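Local structure of protein ACDH-11, isoform b (Caenorhabditis elegans, 4Y9J) at residues G15-T20 with T339-F344; G325-I330 with V411-E416; S332-Y337 with I418-G423. The protein is a flavoprotein of the acyl-CoA dehydrogenase family that binds flavin-adenine dinucleotide and is built here as an assembly of four chains. All coordinates share one frame; numbering follows the deposited sequence.

Contact 1 (G15-T20 with T339-F344); sequences GGFSQT and TKRVVF. With FAD (flavin-adenine dinucleotide), chain C.
Beside the diphosphate of FAD, Gln-19 of an N-terminal loop grips Arg-341, a pocket residue just after helix 304-338 of the acyl-CoA dehydrogenase C-terminal domain. Arg-341 NH1 donates to Gln-19 OE1 at 3.0 Å, and the bond is nearly straight (172°). The oxygen lies in the guanidinium plane, while the donor is tilted 34° from the amide plane; the two planes are 85° apart. A bend at chi2 of Gln-19 sets its CD beside Arg-341 CD. The amide nitrogen is used twice. Gln-19 NE2 donates to Lys-340 O at 3.3 Å, approaching from above that carbonyl plane, and to Thr-20 O of its own loop. These bonds fix the rotation of the amide and leave its oxygen for the arginine. Water 1 lies 2.6 Å from Gln-19 OE1, to which it may donate, and accepts from Val-342 N. At the margin, Thr-20 CG2 packs across Lys-340 CD at 3.7 Å, while the lysine ammonium pairs with Asp-336. Phe-17 CE2 sits beside Arg-341 NH1, which also donates to Lys-193 O of the second subunit. Gln-19 probably helps, as a second-shell residue, to position the guanidinium. NE and NH2 of Arg-341 turn to the cofactor: NE donates to FAD O2A at 2.7 Å, and NH2 adds weak bonds to FAD O2A and FAD O2P.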
loop_
_atom_site.group_PDB
_atom_site.type_symbol
_atom_site.label_atom_id
_atom_site.label_comp_id
_atom_site.label_asym_id
_atom_site.label_seq_id
_atom_site.Cartn_x
_atom_site.Cartn_y
_atom_site.Cartn_z
ATOM N N GLY B 15 25.008 16.739 10.995
ATOM C CA GLY B 15 25.121 17.672 12.128
ATOM C C GLY B 15 25.442 17.031 13.481
ATOM O O GLY B 15 26.062 17.651 14.311
ATOM N N GLY B 16 25.008 15.803 13.712
ATOM C CA GLY B 16 25.405 15.081 14.950
ATOM C C GLY B 16 24.373 15.144 16.092
ATOM O O GLY B 16 24.537 14.485 17.114
ATOM N N PHE B 17 23.339 15.951 15.965
ATOM C CA PHE B 17 22.306 16.019 17.010
ATOM C C PHE B 17 21.082 15.239 16.622
ATOM O O PHE B 17 20.568 15.355 15.476
ATOM C CB PHE B 17 21.865 17.465 17.267
ATOM C CG PHE B 17 20.774 17.598 18.305
ATOM C CD1 PHE B 17 21.102 17.627 19.681
ATOM C CD2 PHE B 17 19.420 17.705 17.934
ATOM C CE1 PHE B 17 20.099 17.732 20.626
ATOM C CE2 PHE B 17 18.436 17.814 18.875
ATOM C CZ PHE B 17 18.765 17.837 20.219
ATOM N N SER B 18 20.544 14.495 17.573
ATOM C CA SER B 18 19.123 14.181 17.495
ATOM C C SER B 18 18.514 14.147 18.914
ATOM O O SER B 18 19.183 13.787 19.856
ATOM C CB SER B 18 18.853 12.859 16.703
ATOM O OG SER B 18 19.280 11.739 17.445
ATOM N N GLN B 19 17.245 14.495 18.988
ATOM C CA GLN B 19 16.454 14.638 20.228
ATOM C C GLN B 19 16.038 13.301 20.773
ATOM O O GLN B 19 15.517 12.446 20.022
ATOM C CB GLN B 19 15.193 15.461 19.958
ATOM C CG GLN B 19 14.248 15.650 21.137
ATOM C CD GLN B 19 14.956 16.408 22.299
ATOM O OE1 GLN B 19 15.595 17.443 22.076
ATOM N NE2 GLN B 19 14.870 15.869 23.512
ATOM N N THR B 20 16.260 13.094 22.072
ATOM C CA THR B 20 15.735 11.877 22.780
ATOM C C THR B 20 14.231 12.013 22.974
ATOM O O THR B 20 13.740 13.051 23.397
ATOM C CB THR B 20 16.462 11.726 24.115
ATOM O OG1 THR B 20 17.888 11.694 23.850
ATOM C CG2 THR B 20 16.061 10.430 24.836
ATOM N N THR B 339 11.570 16.925 30.826
ATOM C CA THR B 339 12.862 16.871 31.485
ATOM C C THR B 339 14.023 16.724 30.506
ATOM O O THR B 339 15.142 16.741 30.882
ATOM C CB THR B 339 12.972 15.695 32.505
ATOM O OG1 THR B 339 12.929 14.439 31.809
ATOM C CG2 THR B 339 11.853 15.765 33.542
ATOM N N LYS B 340 13.726 16.501 29.232
ATOM C CA LYS B 340 14.714 16.180 28.212
ATOM C C LYS B 340 14.798 17.216 27.065
ATOM O O LYS B 340 15.781 17.248 26.344
ATOM C CB LYS B 340 14.275 14.872 27.494
ATOM C CG LYS B 340 14.656 13.577 28.148
ATOM C CD LYS B 340 14.130 12.486 27.238
ATOM C CE LYS B 340 12.959 11.806 27.863
ATOM N NZ LYS B 340 13.453 10.788 28.822
ATOM N N ARG B 341 13.752 18.008 26.866
ATOM C CA ARG B 341 13.681 18.910 25.701
ATOM C C ARG B 341 14.083 20.292 26.163
ATOM O O ARG B 341 13.389 20.855 26.967
ATOM C CB ARG B 341 12.267 18.937 25.121
ATOM C CG ARG B 341 12.100 19.765 23.847
ATOM C CD ARG B 341 13.096 19.438 22.716
ATOM N NE ARG B 341 12.819 20.240 21.491
ATOM C CZ ARG B 341 13.508 20.194 20.319
ATOM N NH1 ARG B 341 14.525 19.362 20.107
ATOM N NH2 ARG B 341 13.144 21.002 19.298
ATOM N N VAL B 342 15.185 20.814 25.617
ATOM C CA VAL B 342 15.664 22.178 25.907
ATOM C C VAL B 342 15.013 23.152 24.972
ATOM O O VAL B 342 15.026 22.965 23.731
ATOM C CB VAL B 342 17.177 22.307 25.740
ATOM C CG1 VAL B 342 17.626 23.728 26.087
ATOM C CG2 VAL B 342 17.883 21.284 26.635
ATOM N N VAL B 343 14.430 24.176 25.573
ATOM C CA VAL B 343 13.858 25.289 24.849
ATOM C C VAL B 343 14.256 26.595 25.578
ATOM O O VAL B 343 14.036 26.780 26.782
ATOM C CB VAL B 343 12.333 25.187 24.687
ATOM C CG1 VAL B 343 11.949 23.884 23.948
ATOM C CG2 VAL B 343 11.649 25.358 26.048
ATOM N N PHE B 344 14.924 27.446 24.805
ATOM C CA PHE B 344 15.384 28.756 25.245
ATOM C C PHE B 344 16.288 28.572 26.435
ATOM O O PHE B 344 16.182 29.294 27.411
ATOM C CB PHE B 344 14.214 29.702 25.531
ATOM C CG PHE B 344 13.449 30.096 24.298
ATOM C CD1 PHE B 344 13.862 31.190 23.520
ATOM C CD2 PHE B 344 12.325 29.381 23.901
ATOM C CE1 PHE B 344 13.151 31.563 22.367
ATOM C CE2 PHE B 344 11.604 29.746 22.755
ATOM C CZ PHE B 344 12.025 30.833 21.984
HETATM P PA FAD C . 9.485 22.556 20.581
HETATM O O1A FAD C . 9.877 24.063 20.760
HETATM O O2A FAD C . 10.584 21.521 20.866
HETATM O O5B FAD C . 8.308 22.081 21.617
HETATM C C5B FAD C . 7.137 22.854 21.728
HETATM C C4B FAD C . 6.728 22.754 23.169
HETATM O O4B FAD C . 7.760 23.492 23.864
HETATM C C3B FAD C . 5.381 23.441 23.354
HETATM O O3B FAD C . 4.662 22.988 24.529
HETATM C C2B FAD C . 5.816 24.901 23.511
HETATM O O2B FAD C . 4.902 25.664 24.273
HETATM C C1B FAD C . 7.046 24.659 24.384
HETATM N N9A FAD C . 7.885 25.866 24.454
HETATM C C8A FAD C . 8.821 26.244 23.519
HETATM N N7A FAD C . 9.422 27.421 23.967
HETATM C C5A FAD C . 8.853 27.754 25.202
HETATM C C6A FAD C . 9.010 28.821 26.207
HETATM N N6A FAD C . 9.929 29.758 25.919
HETATM N N1A FAD C . 8.261 28.794 27.333
HETATM C C2A FAD C . 7.341 27.852 27.607
HETATM N N3A FAD C . 7.140 26.843 26.724
HETATM C C4A FAD C . 7.831 26.742 25.535
HETATM N N1 FAD C . 8.922 24.719 10.154
HETATM C C2 FAD C . 9.529 25.392 9.162
HETATM O O2 FAD C . 10.405 26.193 9.466
HETATM N N3 FAD C . 9.153 25.276 7.891
HETATM C C4 FAD C . 8.228 24.425 7.486
HETATM O O4 FAD C . 7.918 24.259 6.294
HETATM C C4X FAD C . 7.516 23.613 8.510
HETATM N N5 FAD C . 6.583 22.662 8.207
HETATM C C5X FAD C . 5.906 21.982 9.188
HETATM C C6 FAD C . 4.921 21.029 8.901
HETATM C C7 FAD C . 4.274 20.348 9.957
HETATM C C7M FAD C . 3.195 19.378 9.649
HETATM C C8 FAD C . 4.658 20.617 11.344
HETATM C C8M FAD C . 3.970 19.885 12.502
HETATM C C9 FAD C . 5.637 21.544 11.645
HETATM C C9A FAD C . 6.289 22.230 10.620
HETATM N N10 FAD C . 7.295 23.112 10.888
HETATM C C10 FAD C . 7.944 23.835 9.887
HETATM C "C1'" FAD C . 7.730 23.259 12.273
HETATM C "C2'" FAD C . 6.950 24.085 13.261
HETATM O "O2'" FAD C . 7.057 25.500 12.959
HETATM C "C3'" FAD C . 7.506 23.616 14.609
HETATM O "O3'" FAD C . 6.998 22.322 14.953
HETATM C "C4'" FAD C . 6.977 24.564 15.644
HETATM O "O4'" FAD C . 7.623 25.836 15.399
HETATM C "C5'" FAD C . 7.233 23.963 17.037
HETATM O "O5'" FAD C . 8.652 23.852 17.214
HETATM P P FAD C . 9.295 22.397 17.639
HETATM O O1P FAD C . 8.707 21.331 16.741
HETATM O O2P FAD C . 10.817 22.592 17.636
HETATM O O3P FAD C . 8.709 22.259 19.145
HETATM O O HOH W 1 16.768 19.212 23.657
#

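Contact 2 (G325-I330 with V411-E416); sequences GYMRRI and VPMVSE
Met-327 CE lies against the SD and CE of Met-413, between two neighbouring helices. The methyls touch, with Met-327 CE 3.6 Å from Met-413 CE. The sulfur takes part too: Met-413 SD lies 3.6 Å from Met-327 CE and also rests near Met-327 CB. The side chains cross at about a right angle. Thr-365 of helix 352-383 touches both methionines.

The second group is branched aliphatic. Val-414 CG2 packs against the backbone of the facing helix, 3.9 Å from Tyr-326 O, and against Tyr-326 CB at 4.1 Å. One turn on, Ile-330 CG2 sits 4.0 Å from Val-414 CA and near Val-414 CG2. The tyrosine ring leads away from this contact to Leu-435 and Ala-439 of helix 432-439, and its side chain is about 5 Å from the bound UCC.

No hydrogen bond links the two segments. Polar groups turn elsewhere: Arg-328 pairs with Glu-362 and Asp-31, and Glu-416 with Lys-408 and Arg-525 of the second subunit. The segment axes approach to 9.1 Å, at 17°. Such near-parallel packing of helices 304-338 and 389-419 through apolar side chains belongs to the all-helical C-terminal domain of the acyl-CoA dehydrogenase fold.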
loop_
_atom_site.group_PDB
_atom_site.type_symbol
_atom_site.label_atom_id
_atom_site.label_comp_id
_atom_site.label_asym_id
_atom_site.label_seq_id
_atom_site.Cartn_x
_atom_site.Cartn_y
_atom_site.Cartn_z
ATOM N N GLY B 325 -7.126 6.439 30.521
ATOM C CA GLY B 325 -5.864 5.846 30.107
ATOM C C GLY B 325 -5.075 6.727 29.101
ATOM O O GLY B 325 -3.855 6.970 29.305
ATOM N N TYR B 326 -5.783 7.278 28.140
ATOM C CA TYR B 326 -5.171 8.184 27.142
ATOM C C TYR B 326 -4.733 9.514 27.767
ATOM O O TYR B 326 -3.647 10.027 27.452
ATOM C CB TYR B 326 -6.108 8.433 25.975
ATOM C CG TYR B 326 -6.373 7.182 25.161
ATOM C CD1 TYR B 326 -5.343 6.450 24.649
ATOM C CD2 TYR B 326 -7.666 6.734 24.905
ATOM C CE1 TYR B 326 -5.571 5.302 23.910
ATOM C CE2 TYR B 326 -7.899 5.601 24.144
ATOM C CZ TYR B 326 -6.839 4.886 23.662
ATOM O OH TYR B 326 -6.972 3.699 22.973
ATOM N N MET B 327 -5.575 10.043 28.653
ATOM C CA MET B 327 -5.255 11.271 29.382
ATOM C C MET B 327 -4.005 11.090 30.242
ATOM O O MET B 327 -3.030 11.854 30.158
ATOM C CB MET B 327 -6.448 11.716 30.201
ATOM C CG MET B 327 -7.658 12.093 29.364
ATOM S SD MET B 327 -9.304 12.085 30.187
ATOM C CE MET B 327 -8.962 13.229 31.423
ATOM N N ARG B 328 -3.977 10.043 31.041
ATOM C CA ARG B 328 -2.801 9.764 31.871
ATOM C C ARG B 328 -1.581 9.468 31.009
ATOM O O ARG B 328 -0.470 9.922 31.342
ATOM C CB ARG B 328 -3.085 8.610 32.808
ATOM C CG ARG B 328 -1.854 8.022 33.553
ATOM C CD ARG B 328 -1.132 9.007 34.424
ATOM N NE ARG B 328 -2.047 9.570 35.427
ATOM C CZ ARG B 328 -2.096 10.825 35.838
ATOM N NH1 ARG B 328 -1.269 11.736 35.320
ATOM N NH2 ARG B 328 -2.980 11.182 36.790
ATOM N N ARG B 329 -1.742 8.696 29.945
ATOM C CA ARG B 329 -0.590 8.348 29.117
ATOM C C ARG B 329 0.105 9.630 28.520
ATOM O O ARG B 329 1.310 9.790 28.611
ATOM C CB ARG B 329 -0.965 7.329 28.021
ATOM C CG ARG B 329 0.154 6.989 27.056
ATOM C CD ARG B 329 1.342 6.383 27.792
ATOM N NE ARG B 329 1.031 5.083 28.442
ATOM C CZ ARG B 329 1.112 3.895 27.839
ATOM N NH1 ARG B 329 1.387 3.804 26.544
ATOM N NH2 ARG B 329 0.830 2.789 28.525
ATOM N N ILE B 330 -0.678 10.518 27.959
ATOM C CA ILE B 330 -0.128 11.708 27.360
ATOM C C ILE B 330 0.537 12.564 28.396
ATOM O O ILE B 330 1.591 13.088 28.137
ATOM C CB ILE B 330 -1.116 12.424 26.423
ATOM C CG1 ILE B 330 -0.360 13.360 25.454
ATOM C CG2 ILE B 330 -2.090 13.261 27.210
ATOM C CD1 ILE B 330 0.558 12.616 24.510
ATOM N N VAL B 411 -10.392 14.211 24.285
ATOM C CA VAL B 411 -9.768 14.766 23.091
ATOM C C VAL B 411 -9.106 16.119 23.352
ATOM O O VAL B 411 -7.968 16.287 23.012
ATOM C CB VAL B 411 -10.688 14.809 21.870
ATOM C CG1 VAL B 411 -10.031 15.548 20.699
ATOM C CG2 VAL B 411 -11.048 13.370 21.420
ATOM N N PRO B 412 -9.792 17.068 24.007
ATOM C CA PRO B 412 -9.025 18.288 24.258
ATOM C C PRO B 412 -7.794 18.108 25.137
ATOM O O PRO B 412 -6.818 18.838 24.922
ATOM C CB PRO B 412 -10.012 19.204 24.975
ATOM C CG PRO B 412 -11.365 18.687 24.534
ATOM C CD PRO B 412 -11.212 17.201 24.379
ATOM N N MET B 413 -7.858 17.220 26.128
ATOM C CA MET B 413 -6.692 17.002 26.956
ATOM C C MET B 413 -5.547 16.302 26.157
ATOM O O MET B 413 -4.388 16.689 26.275
ATOM C CB MET B 413 -7.013 16.165 28.183
ATOM C CG MET B 413 -5.894 16.331 29.220
ATOM S SD MET B 413 -6.198 15.442 30.705
ATOM C CE MET B 413 -7.514 16.530 31.316
ATOM N N VAL B 414 -5.845 15.308 25.356
ATOM C CA VAL B 414 -4.784 14.635 24.615
ATOM C C VAL B 414 -4.251 15.597 23.527
ATOM O O VAL B 414 -3.056 15.632 23.323
ATOM C CB VAL B 414 -5.241 13.321 23.992
ATOM C CG1 VAL B 414 -4.140 12.697 23.139
ATOM C CG2 VAL B 414 -5.610 12.372 25.100
ATOM N N SER B 415 -5.133 16.439 22.958
ATOM C CA SER B 415 -4.680 17.458 22.000
ATOM C C SER B 415 -3.631 18.398 22.653
ATOM O O SER B 415 -2.650 18.770 22.012
ATOM C CB SER B 415 -5.871 18.218 21.414
ATOM O OG SER B 415 -5.465 19.235 20.531
ATOM N N GLU B 416 -3.924 18.881 23.853
ATOM C CA GLU B 416 -3.003 19.714 24.630
ATOM C C GLU B 416 -1.703 18.988 24.887
ATOM O O GLU B 416 -0.611 19.541 24.773
ATOM C CB GLU B 416 -3.638 20.185 25.976
ATOM C CG GLU B 416 -2.909 21.351 26.628
ATOM C CD GLU B 416 -2.962 22.596 25.782
ATOM O OE1 GLU B 416 -4.113 23.069 25.513
ATOM O OE2 GLU B 416 -1.872 23.115 25.389
#

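Contact 3 (S332-Y337 with I418-G423); sequences SLARDY and IECFGG. With FAD (flavin-adenine dinucleotide), chain C.
Beside the FAD diphosphate, near the C-terminal end of helix 389-419, Phe-421 packs on Tyr-337 of helix 304-338. Phe-421 CD2 lies over one face of the tyrosine ring, toward its rim, 3.5 Å from Tyr-337 CD2. The ring planes are inclined by 32° and the centroids are 4.9 Å apart. Phe-421 CE2 reaches Tyr-337 CB at 3.6 Å. The far end of the phenyl ring lies against the helix backbone, with Phe-421 CZ 3.6 Å from Ala-334 CA. Ala-334 CB also meets Cys-420 CB.

A type I beta turn from Glu-419 to Gly-422 belongs to the flavin site of the acyl-CoA dehydrogenase fold. Gly-422 leaves helical geometry with positive phi (64°), and its CA lies 3.5 Å from FAD O3P. Gly-423 N donates to FAD O1P at 2.9 Å. FAD O3B makes a weak bond to Glu-419 O.

Tyr-337 CG is anti to the backbone N (chi1 -170°), which places CG on the side of the turn. Water 2, in the tyrosine ring plane, hydrogen-bonds to Tyr-337 OH at 2.6 Å. The same water lies within hydrogen-bonding distance of Phe-421 O and of FAD O2A, 2.7 Å from the latter, and may donate to them.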
loop_
_atom_site.group_PDB
_atom_site.type_symbol
_atom_site.label_atom_id
_atom_site.label_comp_id
_atom_site.label_asym_id
_atom_site.label_seq_id
_atom_site.Cartn_x
_atom_site.Cartn_y
_atom_site.Cartn_z
ATOM N N SER B 332 1.874 11.491 31.294
ATOM C CA SER B 332 3.095 10.781 31.644
ATOM C C SER B 332 4.213 10.987 30.619
ATOM O O SER B 332 5.394 11.180 30.976
ATOM C CB SER B 332 2.823 9.252 31.824
ATOM O OG SER B 332 3.976 8.588 32.284
ATOM N N LEU B 333 3.864 10.843 29.345
ATOM C CA LEU B 333 4.860 11.022 28.322
ATOM C C LEU B 333 5.318 12.472 28.183
ATOM O O LEU B 333 6.529 12.728 28.123
ATOM C CB LEU B 333 4.336 10.524 27.012
ATOM C CG LEU B 333 4.143 8.998 26.947
ATOM C CD1 LEU B 333 3.419 8.638 25.677
ATOM C CD2 LEU B 333 5.439 8.216 27.119
ATOM N N ALA B 334 4.365 13.393 28.278
ATOM C CA ALA B 334 4.708 14.825 28.151
ATOM C C ALA B 334 5.545 15.254 29.313
ATOM O O ALA B 334 6.578 15.953 29.141
ATOM C CB ALA B 334 3.428 15.649 28.012
ATOM N N ARG B 335 5.195 14.866 30.530
ATOM C CA ARG B 335 6.055 15.246 31.605
ATOM C C ARG B 335 7.491 14.683 31.558
ATOM O O ARG B 335 8.443 15.406 31.886
ATOM C CB ARG B 335 5.454 15.051 33.016
ATOM C CG ARG B 335 5.516 13.657 33.535
ATOM C CD ARG B 335 4.804 13.534 34.886
ATOM N NE ARG B 335 4.952 12.171 35.385
ATOM C CZ ARG B 335 4.655 11.779 36.617
ATOM N NH1 ARG B 335 4.209 12.631 37.515
ATOM N NH2 ARG B 335 4.852 10.510 36.956
ATOM N N ASP B 336 7.654 13.437 31.138
ATOM C CA ASP B 336 8.985 12.929 30.944
ATOM C C ASP B 336 9.790 13.686 29.853
ATOM O O ASP B 336 10.951 13.973 30.019
ATOM C CB ASP B 336 8.920 11.466 30.592
ATOM C CG ASP B 336 10.260 10.890 30.431
ATOM O OD1 ASP B 336 10.854 10.562 31.419
ATOM O OD2 ASP B 336 10.711 10.704 29.280
ATOM N N TYR B 337 9.143 13.955 28.747
ATOM C CA TYR B 337 9.768 14.727 27.663
ATOM C C TYR B 337 10.215 16.094 28.142
ATOM O O TYR B 337 11.302 16.549 27.751
ATOM C CB TYR B 337 8.822 14.862 26.522
ATOM C CG TYR B 337 9.451 15.429 25.263
ATOM C CD1 TYR B 337 10.435 14.714 24.560
ATOM C CD2 TYR B 337 8.999 16.614 24.732
ATOM C CE1 TYR B 337 10.978 15.226 23.380
ATOM C CE2 TYR B 337 9.480 17.101 23.515
ATOM C CZ TYR B 337 10.474 16.428 22.863
ATOM O OH TYR B 337 11.009 16.934 21.716
ATOM N N ILE B 418 -0.286 16.461 23.120
ATOM C CA ILE B 418 0.553 16.296 21.946
ATOM C C ILE B 418 1.269 17.585 21.595
ATOM O O ILE B 418 2.419 17.548 21.231
ATOM C CB ILE B 418 -0.088 15.645 20.710
ATOM C CG1 ILE B 418 -1.140 16.454 20.140
ATOM C CG2 ILE B 418 -0.582 14.136 20.920
ATOM C CD1 ILE B 418 -1.354 16.056 18.700
ATOM N N GLU B 419 0.659 18.734 21.874
ATOM C CA GLU B 419 1.283 20.025 21.622
ATOM C C GLU B 419 2.494 20.270 22.528
ATOM O O GLU B 419 3.372 21.001 22.129
ATOM C CB GLU B 419 0.217 21.128 21.793
ATOM C CG GLU B 419 0.669 22.570 21.565
ATOM C CD GLU B 419 -0.517 23.546 21.637
ATOM O OE1 GLU B 419 -1.649 23.086 21.321
ATOM O OE2 GLU B 419 -0.326 24.719 22.059
ATOM N N CYS B 420 2.572 19.641 23.708
ATOM C CA CYS B 420 3.752 19.726 24.518
ATOM C C CYS B 420 5.007 19.229 23.768
ATOM O O CYS B 420 6.124 19.562 24.161
ATOM C CB CYS B 420 3.655 18.912 25.795
ATOM S SG CYS B 420 2.323 19.454 26.914
ATOM N N PHE B 421 4.825 18.361 22.799
ATOM C CA PHE B 421 5.982 17.863 22.022
ATOM C C PHE B 421 6.271 18.716 20.794
ATOM O O PHE B 421 7.163 18.389 20.019
ATOM C CB PHE B 421 5.672 16.467 21.563
ATOM C CG PHE B 421 5.482 15.504 22.711
ATOM C CD1 PHE B 421 4.242 15.306 23.272
ATOM C CD2 PHE B 421 6.540 14.733 23.153
ATOM C CE1 PHE B 421 4.065 14.435 24.311
ATOM C CE2 PHE B 421 6.358 13.833 24.182
ATOM C CZ PHE B 421 5.120 13.670 24.774
ATOM N N GLY B 422 5.487 19.757 20.574
ATOM C CA GLY B 422 5.651 20.562 19.357
ATOM C C GLY B 422 5.365 19.772 18.113
ATOM O O GLY B 422 4.504 18.874 18.099
ATOM N N GLY B 423 6.119 20.061 17.033
ATOM C CA GLY B 423 5.922 19.318 15.792
ATOM C C GLY B 423 6.020 17.808 15.895
ATOM O O GLY B 423 5.311 17.080 15.201
HETATM P PA FAD C . 9.485 22.556 20.581
HETATM O O1A FAD C . 9.877 24.063 20.760
HETATM O O2A FAD C . 10.584 21.521 20.866
HETATM O O5B FAD C . 8.308 22.081 21.617
HETATM C C5B FAD C . 7.137 22.854 21.728
HETATM C C4B FAD C . 6.728 22.754 23.169
HETATM O O4B FAD C . 7.760 23.492 23.864
HETATM C C3B FAD C . 5.381 23.441 23.354
HETATM O O3B FAD C . 4.662 22.988 24.529
HETATM C C2B FAD C . 5.816 24.901 23.511
HETATM O O2B FAD C . 4.902 25.664 24.273
HETATM C C1B FAD C . 7.046 24.659 24.384
HETATM N N9A FAD C . 7.885 25.866 24.454
HETATM C C8A FAD C . 8.821 26.244 23.519
HETATM N N7A FAD C . 9.422 27.421 23.967
HETATM C C5A FAD C . 8.853 27.754 25.202
HETATM C C6A FAD C . 9.010 28.821 26.207
HETATM N N6A FAD C . 9.929 29.758 25.919
HETATM N N1A FAD C . 8.261 28.794 27.333
HETATM C C2A FAD C . 7.341 27.852 27.607
HETATM N N3A FAD C . 7.140 26.843 26.724
HETATM C C4A FAD C . 7.831 26.742 25.535
HETATM N N1 FAD C . 8.922 24.719 10.154
HETATM C C2 FAD C . 9.529 25.392 9.162
HETATM O O2 FAD C . 10.405 26.193 9.466
HETATM N N3 FAD C . 9.153 25.276 7.891
HETATM C C4 FAD C . 8.228 24.425 7.486
HETATM O O4 FAD C . 7.918 24.259 6.294
HETATM C C4X FAD C . 7.516 23.613 8.510
HETATM N N5 FAD C . 6.583 22.662 8.207
HETATM C C5X FAD C . 5.906 21.982 9.188
HETATM C C6 FAD C . 4.921 21.029 8.901
HETATM C C7 FAD C . 4.274 20.348 9.957
HETATM C C7M FAD C . 3.195 19.378 9.649
HETATM C C8 FAD C . 4.658 20.617 11.344
HETATM C C8M FAD C . 3.970 19.885 12.502
HETATM C C9 FAD C . 5.637 21.544 11.645
HETATM C C9A FAD C . 6.289 22.230 10.620
HETATM N N10 FAD C . 7.295 23.112 10.888
HETATM C C10 FAD C . 7.944 23.835 9.887
HETATM C "C1'" FAD C . 7.730 23.259 12.273
HETATM C "C2'" FAD C . 6.950 24.085 13.261
HETATM O "O2'" FAD C . 7.057 25.500 12.959
HETATM C "C3'" FAD C . 7.506 23.616 14.609
HETATM O "O3'" FAD C . 6.998 22.322 14.953
HETATM C "C4'" FAD C . 6.977 24.564 15.644
HETATM O "O4'" FAD C . 7.623 25.836 15.399
HETATM C "C5'" FAD C . 7.233 23.963 17.037
HETATM O "O5'" FAD C . 8.652 23.852 17.214
HETATM P P FAD C . 9.295 22.397 17.639
HETATM O O1P FAD C . 8.707 21.331 16.741
HETATM O O2P FAD C . 10.817 22.592 17.636
HETATM O O3P FAD C . 8.709 22.259 19.145
HETATM O O HOH W 2 9.830 18.963 20.493
#

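How the contacts relate
Contacts 2 and 3 join the same two helices, 304-338 and 389-419, at successive places, and both are buried. Contact 1 lies at the surface, between the N-terminal loop and the chain that follows helix 304-338. Contact 2 has no hydrogen bond across it, rests on apolar side chains and is nearest to the centre of the chain. In contact 3 apolar packing continues, but water and cofactor bonds appear near the C-terminal end of helix 389-419. Contact 1 is mainly polar. Ile-330 CD1 packs on Phe-421 CE1, tying contact 2 to contact 3, and Tyr-337 touches Gln-19 and Thr-20, tying contact 3 to contact 1. Contacts 1 and 3 share the FAD, and all three touch the second subunit.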